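PDB 5J5U: RagB/SusD domain protein from Flavobacterium johnsoniae, which binds chitin and, as a SusD homolog, probably acts as a glycan-binding lipoprotein of the outer membrane in a chitin utilization system. Local coordinates for residues T23-M27 against M107-V111; H35-L39 against F413-E417; S338-L343 against Q406-Y411. All coordinates share one frame. Residues are numbered along the deposited sequence.

All three contacts are buried, but their chemistry differs. Interaction 1 is mainly apolar, rich in methionine, between helices 16-29 and 98-119. Interaction 2 is polar, one asparagine of helix 31-45 gripping the backbone where helix 415-425 begins. Interaction 3 combines both: leucines pack between antiparallel helices 337-349 and 399-410, with hydroxyl and carboxylate bonds beside them. Helices 16-29 and 31-45 are consecutive, as are 399-410 and 415-425. With 373 residues between its segments, interaction 2 ties early and late parts of the chain and encloses interaction 3 in its loop. Its centre lies 15 Å from that of interaction 1 and 16 Å from that of interaction 3, which it touches (Glu417 CB to Tyr411 CD1, 3.5 Å).

Interaction 1: T23-M27 against M107-V111; sequences TQLCM and MKVMV
Residues 23-27 and 107-111 are both helical and run nearly parallel: their axes cross at 24° and come no closer than 11.3 Å. This wide spacing matches the register, in which the closest CA pairs are Gln24 with Met107 at 8.1 Å and Met27 with Val111 at 7.3 Å, and long side chains fill the gap. Met107 is curled, mmm (chi values -77°, -64° and -64°), and carries its CE into the gap among three partners: Thr23 CG2 at 3.5 Å, Gln24 CG at 3.4 Å and Met27 SD at 3.6 Å. Met27 is instead extended, mtp, with chi3 at 70°, so that its CE meets Met110 CB at 3.8 Å while its SD lies 4.2 Å from Val111 CG2. Met110 shares the mtp rotamer. Val111, t at chi1, also sets its CG2 3.9 Å from Thr23 CG2. The contact buries 266 Å², with methionine SD and CE atoms bridging the axis separation. Gln24 (m, t) also brings NE2 to 3.9 Å from Met107 SD; its amide hydrogen bonds go to Leu172 N and Asp171 OD1. Such near-parallel helix packing is consistent with the TPR-related scaffold of SusD-like proteins. Around the pair, helix 66-90 touches Thr23 and Met107 through Asn83 and Val84, Trp181 of helix 178-195 meets Gln24 and Met107, and strand 224-226 packs on Gln24 and Met110.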
loop_
_atom_site.group_PDB
_atom_site.type_symbol
_atom_site.label_atom_id
_atom_site.label_comp_id
_atom_site.label_asym_id
_atom_site.label_seq_id
_atom_site.Cartn_x
_atom_site.Cartn_y
_atom_site.Cartn_z
ATOM N N THR A 23 -10.736 -11.080 10.397
ATOM C CA THR A 23 -10.054 -10.769 9.157
ATOM C C THR A 23 -9.615 -9.316 9.069
ATOM O O THR A 23 -8.467 -9.007 8.691
ATOM C CB THR A 23 -10.932 -11.084 7.957
ATOM O OG1 THR A 23 -11.102 -12.502 7.876
ATOM C CG2 THR A 23 -10.264 -10.599 6.670
ATOM N N GLN A 24 -10.545 -8.425 9.393
ATOM C CA GLN A 24 -10.250 -7.003 9.395
ATOM C C GLN A 24 -9.079 -6.700 10.333
ATOM O O GLN A 24 -8.171 -5.947 9.970
ATOM C CB GLN A 24 -11.481 -6.197 9.768
ATOM C CG GLN A 24 -12.520 -6.184 8.662
ATOM C CD GLN A 24 -13.684 -5.270 8.971
ATOM O OE1 GLN A 24 -13.822 -4.793 10.095
ATOM N NE2 GLN A 24 -14.539 -5.028 7.974
ATOM N N LEU A 25 -9.066 -7.331 11.500
ATOM C CA LEU A 25 -7.968 -7.113 12.429
ATOM C C LEU A 25 -6.637 -7.731 11.910
ATOM O O LEU A 25 -5.565 -7.174 12.127
ATOM C CB LEU A 25 -8.345 -7.661 13.819
ATOM C CG LEU A 25 -9.217 -6.702 14.669
ATOM C CD1 LEU A 25 -9.823 -7.362 15.922
ATOM C CD2 LEU A 25 -8.435 -5.435 15.048
ATOM N N CYS A 26 -6.707 -8.843 11.188
ATOM C CA CYS A 26 -5.521 -9.453 10.604
ATOM C C CYS A 26 -4.883 -8.540 9.529
ATOM O O CYS A 26 -3.661 -8.515 9.350
ATOM C CB CYS A 26 -5.872 -10.815 9.999
ATOM S SG CYS A 26 -5.958 -12.212 11.169
ATOM N N MET A 27 -5.708 -7.779 8.819
ATOM C CA MET A 27 -5.172 -6.980 7.721
ATOM C C MET A 27 -4.260 -5.822 8.147
ATOM O O MET A 27 -3.589 -5.241 7.298
ATOM C CB MET A 27 -6.308 -6.426 6.865
ATOM C CG MET A 27 -6.999 -7.479 6.038
ATOM S SD MET A 27 -8.159 -6.719 4.891
ATOM C CE MET A 27 -7.032 -5.927 3.729
ATOM N N MET A 107 -14.131 -7.743 0.986
ATOM C CA MET A 107 -13.001 -8.062 1.838
ATOM C C MET A 107 -12.063 -8.987 1.072
ATOM O O MET A 107 -10.848 -8.761 1.059
ATOM C CB MET A 107 -13.442 -8.727 3.147
ATOM C CG MET A 107 -14.022 -7.781 4.170
ATOM S SD MET A 107 -12.866 -6.551 4.783
ATOM C CE MET A 107 -11.632 -7.536 5.615
ATOM N N LYS A 108 -12.636 -9.988 0.395
ATOM C CA LYS A 108 -11.810 -11.046 -0.163
ATOM C C LYS A 108 -10.903 -10.469 -1.233
ATOM O O LYS A 108 -9.761 -10.921 -1.390
ATOM C CB LYS A 108 -12.649 -12.193 -0.715
ATOM C CG LYS A 108 -11.824 -13.191 -1.529
ATOM C CD LYS A 108 -12.266 -14.626 -1.311
ATOM C CE LYS A 108 -13.318 -15.054 -2.303
ATOM N NZ LYS A 108 -13.000 -14.666 -3.697
ATOM N N VAL A 109 -11.371 -9.418 -1.910
ATOM C CA VAL A 109 -10.530 -8.809 -2.935
ATOM C C VAL A 109 -9.356 -8.100 -2.243
ATOM O O VAL A 109 -8.206 -8.292 -2.615
ATOM C CB VAL A 109 -11.334 -7.846 -3.847
ATOM C CG1 VAL A 109 -10.405 -7.130 -4.824
ATOM C CG2 VAL A 109 -12.422 -8.618 -4.610
ATOM N N MET A 110 -9.644 -7.335 -1.199
ATOM C CA MET A 110 -8.606 -6.605 -0.488
ATOM C C MET A 110 -7.549 -7.543 0.096
ATOM O O MET A 110 -6.345 -7.285 -0.019
ATOM C CB MET A 110 -9.231 -5.765 0.625
ATOM C CG MET A 110 -10.073 -4.604 0.111
ATOM S SD MET A 110 -10.955 -3.725 1.430
ATOM C CE MET A 110 -9.632 -2.747 2.125
ATOM N N VAL A 111 -8.001 -8.639 0.694
ATOM C CA VAL A 111 -7.089 -9.665 1.178
ATOM C C VAL A 111 -6.192 -10.186 0.031
ATOM O O VAL A 111 -4.973 -10.222 0.178
ATOM C CB VAL A 111 -7.867 -10.871 1.836
ATOM C CG1 VAL A 111 -6.958 -12.095 2.060
ATOM C CG2 VAL A 111 -8.593 -10.465 3.149
#

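Interaction 2: H35-L39 against F413-E417; sequences HRTNL and FNSIE
Asn38, with 86 Å² buried, is the centre of this contact; Ile416 (51 Å²) and Ser415 (33 Å²) follow. Residues 35-39 form a helix with a wider pi-type turn. Opposite, Phe413 has positive phi (70°), Asn414 takes the N-cap position, and a helix starts at Ser415, with Ser415 CA 5.2 Å from Asn38 CA. In Asn38, chi1 is t (-179°) and chi2 -3°, so its amide bridges two backbone groups: OD1 accepts from Ser415 N at 3.0 Å (154°), and ND2 donates to Phe413 O at 3.0 Å (165°). A water joins Asn38 OD1 (2.7 Å) to Ser415 OG (2.5 Å). ND2 is also bonded to Gln34, and Ser415 OG to His48. Ile416 (m, t) reaches Thr37, CD1 to CG2 at 4.0 Å. The Asn414 side chain makes no capping bond; Asn38 of helix 31-45 instead accepts from a first-turn amide of helix 415-425, capping-like but from a remote helix, and joins two helices of the SusD-like helical fold.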
loop_
_atom_site.group_PDB
_atom_site.type_symbol
_atom_site.label_atom_id
_atom_site.label_comp_id
_atom_site.label_asym_id
_atom_site.label_seq_id
_atom_site.Cartn_x
_atom_site.Cartn_y
_atom_site.Cartn_z
ATOM N N HIS A 35 5.758 -5.933 9.429
ATOM C CA HIS A 35 7.169 -5.676 9.642
ATOM C C HIS A 35 7.972 -6.125 8.410
ATOM O O HIS A 35 8.851 -5.405 7.926
ATOM C CB HIS A 35 7.655 -6.403 10.917
ATOM C CG HIS A 35 8.997 -5.955 11.404
ATOM N ND1 HIS A 35 9.642 -6.553 12.466
ATOM C CD2 HIS A 35 9.815 -4.957 10.983
ATOM C CE1 HIS A 35 10.804 -5.956 12.668
ATOM N NE2 HIS A 35 10.933 -4.983 11.783
ATOM N N ARG A 36 7.665 -7.313 7.896
ATOM C CA ARG A 36 8.511 -7.914 6.866
ATOM C C ARG A 36 8.138 -7.472 5.430
ATOM O O ARG A 36 9.007 -7.142 4.630
ATOM C CB ARG A 36 8.458 -9.436 6.992
ATOM C CG ARG A 36 9.161 -9.960 8.243
ATOM C CD ARG A 36 8.722 -11.391 8.618
ATOM N NE ARG A 36 9.478 -11.885 9.776
ATOM C CZ ARG A 36 9.231 -11.538 11.038
ATOM N NH1 ARG A 36 8.237 -10.707 11.315
ATOM N NH2 ARG A 36 9.980 -12.012 12.021
ATOM N N THR A 37 6.850 -7.418 5.117
ATOM C CA THR A 37 6.437 -7.123 3.750
ATOM C C THR A 37 6.206 -5.640 3.504
ATOM O O THR A 37 6.563 -5.130 2.451
ATOM C CB THR A 37 5.149 -7.872 3.377
ATOM O OG1 THR A 37 5.239 -9.221 3.832
ATOM C CG2 THR A 37 4.971 -7.872 1.868
ATOM N N ASN A 38 5.611 -4.961 4.478
ATOM C CA ASN A 38 5.344 -3.522 4.389
ATOM C C ASN A 38 6.605 -2.706 4.702
ATOM O O ASN A 38 7.152 -2.013 3.815
ATOM C CB ASN A 38 4.184 -3.149 5.349
ATOM C CG ASN A 38 3.793 -1.650 5.321
ATOM O OD1 ASN A 38 4.389 -0.815 4.630
ATOM N ND2 ASN A 38 2.772 -1.319 6.101
ATOM N N LEU A 39 7.086 -2.829 5.940
ATOM C CA LEU A 39 8.197 -2.010 6.403
ATOM C C LEU A 39 9.515 -2.366 5.715
ATOM O O LEU A 39 10.089 -1.545 5.046
ATOM C CB LEU A 39 8.360 -2.133 7.936
ATOM C CG LEU A 39 9.390 -1.246 8.679
ATOM C CD1 LEU A 39 9.436 0.160 8.105
ATOM C CD2 LEU A 39 9.136 -1.172 10.191
ATOM N N PHE A 413 3.337 4.381 4.840
ATOM C CA PHE A 413 2.790 3.427 5.814
ATOM C C PHE A 413 1.926 2.324 5.177
ATOM O O PHE A 413 1.511 1.390 5.865
ATOM C CB PHE A 413 1.983 4.147 6.906
ATOM C CG PHE A 413 2.709 5.316 7.507
ATOM C CD1 PHE A 413 4.021 5.188 7.923
ATOM C CD2 PHE A 413 2.096 6.562 7.601
ATOM C CE1 PHE A 413 4.704 6.268 8.453
ATOM C CE2 PHE A 413 2.769 7.642 8.132
ATOM C CZ PHE A 413 4.068 7.497 8.566
ATOM N N ASN A 414 1.684 2.426 3.870
ATOM C CA ASN A 414 1.091 1.340 3.083
ATOM C C ASN A 414 2.012 1.053 1.898
ATOM O O ASN A 414 1.658 1.281 0.743
ATOM C CB ASN A 414 -0.320 1.681 2.582
ATOM C CG ASN A 414 -1.098 0.438 2.164
ATOM O OD1 ASN A 414 -0.525 -0.650 2.019
ATOM N ND2 ASN A 414 -2.391 0.597 1.930
ATOM N N SER A 415 3.216 0.592 2.220
ATOM C CA SER A 415 4.288 0.522 1.251
ATOM C C SER A 415 4.076 -0.526 0.169
ATOM O O SER A 415 4.691 -0.422 -0.894
ATOM C CB SER A 415 5.628 0.268 1.950
ATOM O OG SER A 415 5.975 1.378 2.751
ATOM N N ILE A 416 3.237 -1.524 0.432
ATOM C CA ILE A 416 2.928 -2.523 -0.577
ATOM C C ILE A 416 2.339 -1.831 -1.826
ATOM O O ILE A 416 2.751 -2.129 -2.958
ATOM C CB ILE A 416 1.961 -3.585 -0.038
ATOM C CG1 ILE A 416 2.655 -4.459 0.999
ATOM C CG2 ILE A 416 1.414 -4.480 -1.174
ATOM C CD1 ILE A 416 1.727 -5.508 1.618
ATOM N N GLU A 417 1.409 -0.891 -1.615
ATOM C CA GLU A 417 0.767 -0.168 -2.725
ATOM C C GLU A 417 1.725 0.767 -3.462
ATOM O O GLU A 417 1.701 0.854 -4.668
ATOM C CB GLU A 417 -0.436 0.631 -2.229
ATOM C CG GLU A 417 -1.568 -0.235 -1.750
ATOM C CD GLU A 417 -1.842 -1.377 -2.703
ATOM O OE1 GLU A 417 -2.064 -1.095 -3.903
ATOM O OE2 GLU A 417 -1.831 -2.548 -2.257
HETATM O O HOH W 1 5.277 1.662 5.170
#

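Interaction 3: S338-L343 against Q406-Y411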
loop_
_atom_site.group_PDB
_atom_site.type_symbol
_atom_site.label_atom_id
_atom_site.label_comp_id
_atom_site.label_asym_id
_atom_site.label_seq_id
_atom_site.Cartn_x
_atom_site.Cartn_y
_atom_site.Cartn_z
ATOM N N SER A 338 -7.569 10.477 -0.934
ATOM C CA SER A 338 -6.420 11.032 -1.631
ATOM C C SER A 338 -6.039 10.127 -2.799
ATOM O O SER A 338 -5.884 10.588 -3.933
ATOM C CB SER A 338 -5.239 11.208 -0.672
ATOM O OG SER A 338 -4.062 11.571 -1.380
ATOM N N GLU A 339 -5.907 8.833 -2.518
ATOM C CA GLU A 339 -5.599 7.854 -3.564
ATOM C C GLU A 339 -6.608 7.897 -4.721
ATOM O O GLU A 339 -6.209 7.969 -5.871
ATOM C CB GLU A 339 -5.537 6.437 -2.974
ATOM C CG GLU A 339 -5.783 5.343 -3.991
ATOM C CD GLU A 339 -5.705 3.956 -3.389
ATOM O OE1 GLU A 339 -5.862 3.849 -2.151
ATOM O OE2 GLU A 339 -5.505 2.980 -4.160
ATOM N N SER A 340 -7.902 7.850 -4.411
ATOM C CA SER A 340 -8.933 7.811 -5.453
ATOM C C SER A 340 -8.846 9.045 -6.331
ATOM O O SER A 340 -8.990 8.955 -7.551
ATOM C CB SER A 340 -10.342 7.691 -4.851
ATOM O OG SER A 340 -10.716 8.850 -4.120
ATOM N N GLN A 341 -8.580 10.196 -5.719
ATOM C CA GLN A 341 -8.499 11.432 -6.494
ATOM C C GLN A 341 -7.240 11.470 -7.356
ATOM O O GLN A 341 -7.262 11.978 -8.477
ATOM C CB GLN A 341 -8.544 12.658 -5.572
ATOM C CG GLN A 341 -9.858 12.820 -4.819
ATOM C CD GLN A 341 -11.055 12.678 -5.742
ATOM O OE1 GLN A 341 -11.383 13.597 -6.485
ATOM N NE2 GLN A 341 -11.712 11.521 -5.699
ATOM N N LEU A 342 -6.143 10.921 -6.850
ATOM C CA LEU A 342 -4.897 10.918 -7.623
ATOM C C LEU A 342 -4.982 9.919 -8.801
ATOM O O LEU A 342 -4.520 10.190 -9.915
ATOM C CB LEU A 342 -3.709 10.611 -6.704
ATOM C CG LEU A 342 -3.311 11.734 -5.735
ATOM C CD1 LEU A 342 -2.209 11.311 -4.767
ATOM C CD2 LEU A 342 -2.875 12.969 -6.486
ATOM N N LEU A 343 -5.639 8.789 -8.569
ATOM C CA LEU A 343 -5.898 7.823 -9.634
ATOM C C LEU A 343 -6.817 8.431 -10.689
ATOM O O LEU A 343 -6.575 8.283 -11.879
ATOM C CB LEU A 343 -6.525 6.543 -9.063
ATOM C CG LEU A 343 -5.640 5.699 -8.145
ATOM C CD1 LEU A 343 -6.431 4.611 -7.462
ATOM C CD2 LEU A 343 -4.450 5.123 -8.924
ATOM N N GLN A 406 3.103 11.899 -5.891
ATOM C CA GLN A 406 2.074 12.177 -4.897
ATOM C C GLN A 406 1.477 10.877 -4.324
ATOM O O GLN A 406 1.277 10.763 -3.118
ATOM C CB GLN A 406 0.968 13.065 -5.486
ATOM C CG GLN A 406 1.390 14.501 -5.687
ATOM C CD GLN A 406 1.870 15.161 -4.406
ATOM O OE1 GLN A 406 1.424 14.824 -3.304
ATOM N NE2 GLN A 406 2.803 16.090 -4.542
ATOM N N LEU A 407 1.178 9.904 -5.181
ATOM C CA LEU A 407 0.663 8.619 -4.695
ATOM C C LEU A 407 1.674 7.927 -3.770
ATOM O O LEU A 407 1.324 7.348 -2.753
ATOM C CB LEU A 407 0.318 7.694 -5.873
ATOM C CG LEU A 407 -1.028 7.927 -6.564
ATOM C CD1 LEU A 407 -1.010 7.338 -7.965
ATOM C CD2 LEU A 407 -2.165 7.342 -5.750
ATOM N N TRP A 408 2.937 8.015 -4.150
ATOM C CA TRP A 408 4.036 7.465 -3.379
ATOM C C TRP A 408 4.061 8.100 -1.988
ATOM O O TRP A 408 4.388 7.435 -0.991
ATOM C CB TRP A 408 5.353 7.683 -4.147
ATOM C CG TRP A 408 6.580 7.310 -3.410
ATOM C CD1 TRP A 408 6.990 6.049 -3.088
ATOM C CD2 TRP A 408 7.589 8.198 -2.917
ATOM N NE1 TRP A 408 8.183 6.097 -2.408
ATOM C CE2 TRP A 408 8.576 7.406 -2.295
ATOM C CE3 TRP A 408 7.761 9.588 -2.949
ATOM C CZ2 TRP A 408 9.712 7.956 -1.705
ATOM C CZ3 TRP A 408 8.886 10.132 -2.364
ATOM C CH2 TRP A 408 9.854 9.321 -1.760
ATOM N N ILE A 409 3.669 9.373 -1.911
ATOM C CA ILE A 409 3.578 10.031 -0.609
ATOM C C ILE A 409 2.314 9.587 0.121
ATOM O O ILE A 409 2.336 9.285 1.311
ATOM C CB ILE A 409 3.621 11.569 -0.744
ATOM C CG1 ILE A 409 5.000 11.987 -1.274
ATOM C CG2 ILE A 409 3.370 12.232 0.604
ATOM C CD1 ILE A 409 5.176 13.469 -1.491
ATOM N N THR A 410 1.223 9.495 -0.617
ATOM C CA THR A 410 -0.062 9.083 -0.077
ATOM C C THR A 410 -0.025 7.647 0.463
ATOM O O THR A 410 -0.667 7.351 1.482
ATOM C CB THR A 410 -1.155 9.243 -1.166
ATOM O OG1 THR A 410 -1.448 10.640 -1.311
ATOM C CG2 THR A 410 -2.430 8.517 -0.808
ATOM N N TYR A 411 0.763 6.781 -0.185
ATOM C CA TYR A 411 0.890 5.384 0.219
ATOM C C TYR A 411 1.910 5.148 1.304
ATOM O O TYR A 411 2.279 4.000 1.560
ATOM C CB TYR A 411 1.267 4.510 -0.970
ATOM C CG TYR A 411 0.157 4.268 -1.961
ATOM C CD1 TYR A 411 -1.137 3.960 -1.542
ATOM C CD2 TYR A 411 0.395 4.377 -3.311
ATOM C CE1 TYR A 411 -2.160 3.749 -2.462
ATOM C CE2 TYR A 411 -0.602 4.153 -4.235
ATOM C CZ TYR A 411 -1.876 3.847 -3.815
ATOM O OH TYR A 411 -2.855 3.637 -4.768
#
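Helical residues 338-343 and 406-410 lie antiparallel, their axes at 166° and 9.9 Å apart at closest approach, with Glu339 and Leu407 CA atoms nearest at 6.4 Å. Tyr411 then leaves helical geometry. Leucines fill the interface: Leu342 (m, t) points toward the other helix, its CB 3.7 Å from Leu407 CD2 and its CD1 3.7 Å from Gln406 CB, and Leu343 CD2 lies 4.2 Å from Leu407 CD1. The N-terminal end of 338-343 faces the C-terminal end of 406-411, and here the contact turns polar. Ser338 OG and Thr410 OG1 are hydrogen-bonded at 2.8 Å, with the direction unsettled; Ser338 OG also bonds to Gly364 O. Tyr411 OH donates to Glu339 OE2 at 2.8 Å, with the carboxylate at the edge of its ring, near the ring plane. That same OE2 forms a salt bridge with Arg191 of helix 178-195, so the tyrosine hydroxyl joins a buried charge pair. Helix 357-371 meets both helices, through Gln371 on Ser338 and Val365 on Gln406. Antiparallel helix packing with a leucine seam is consistent with the TPR-like helical scaffold of the SusD fold.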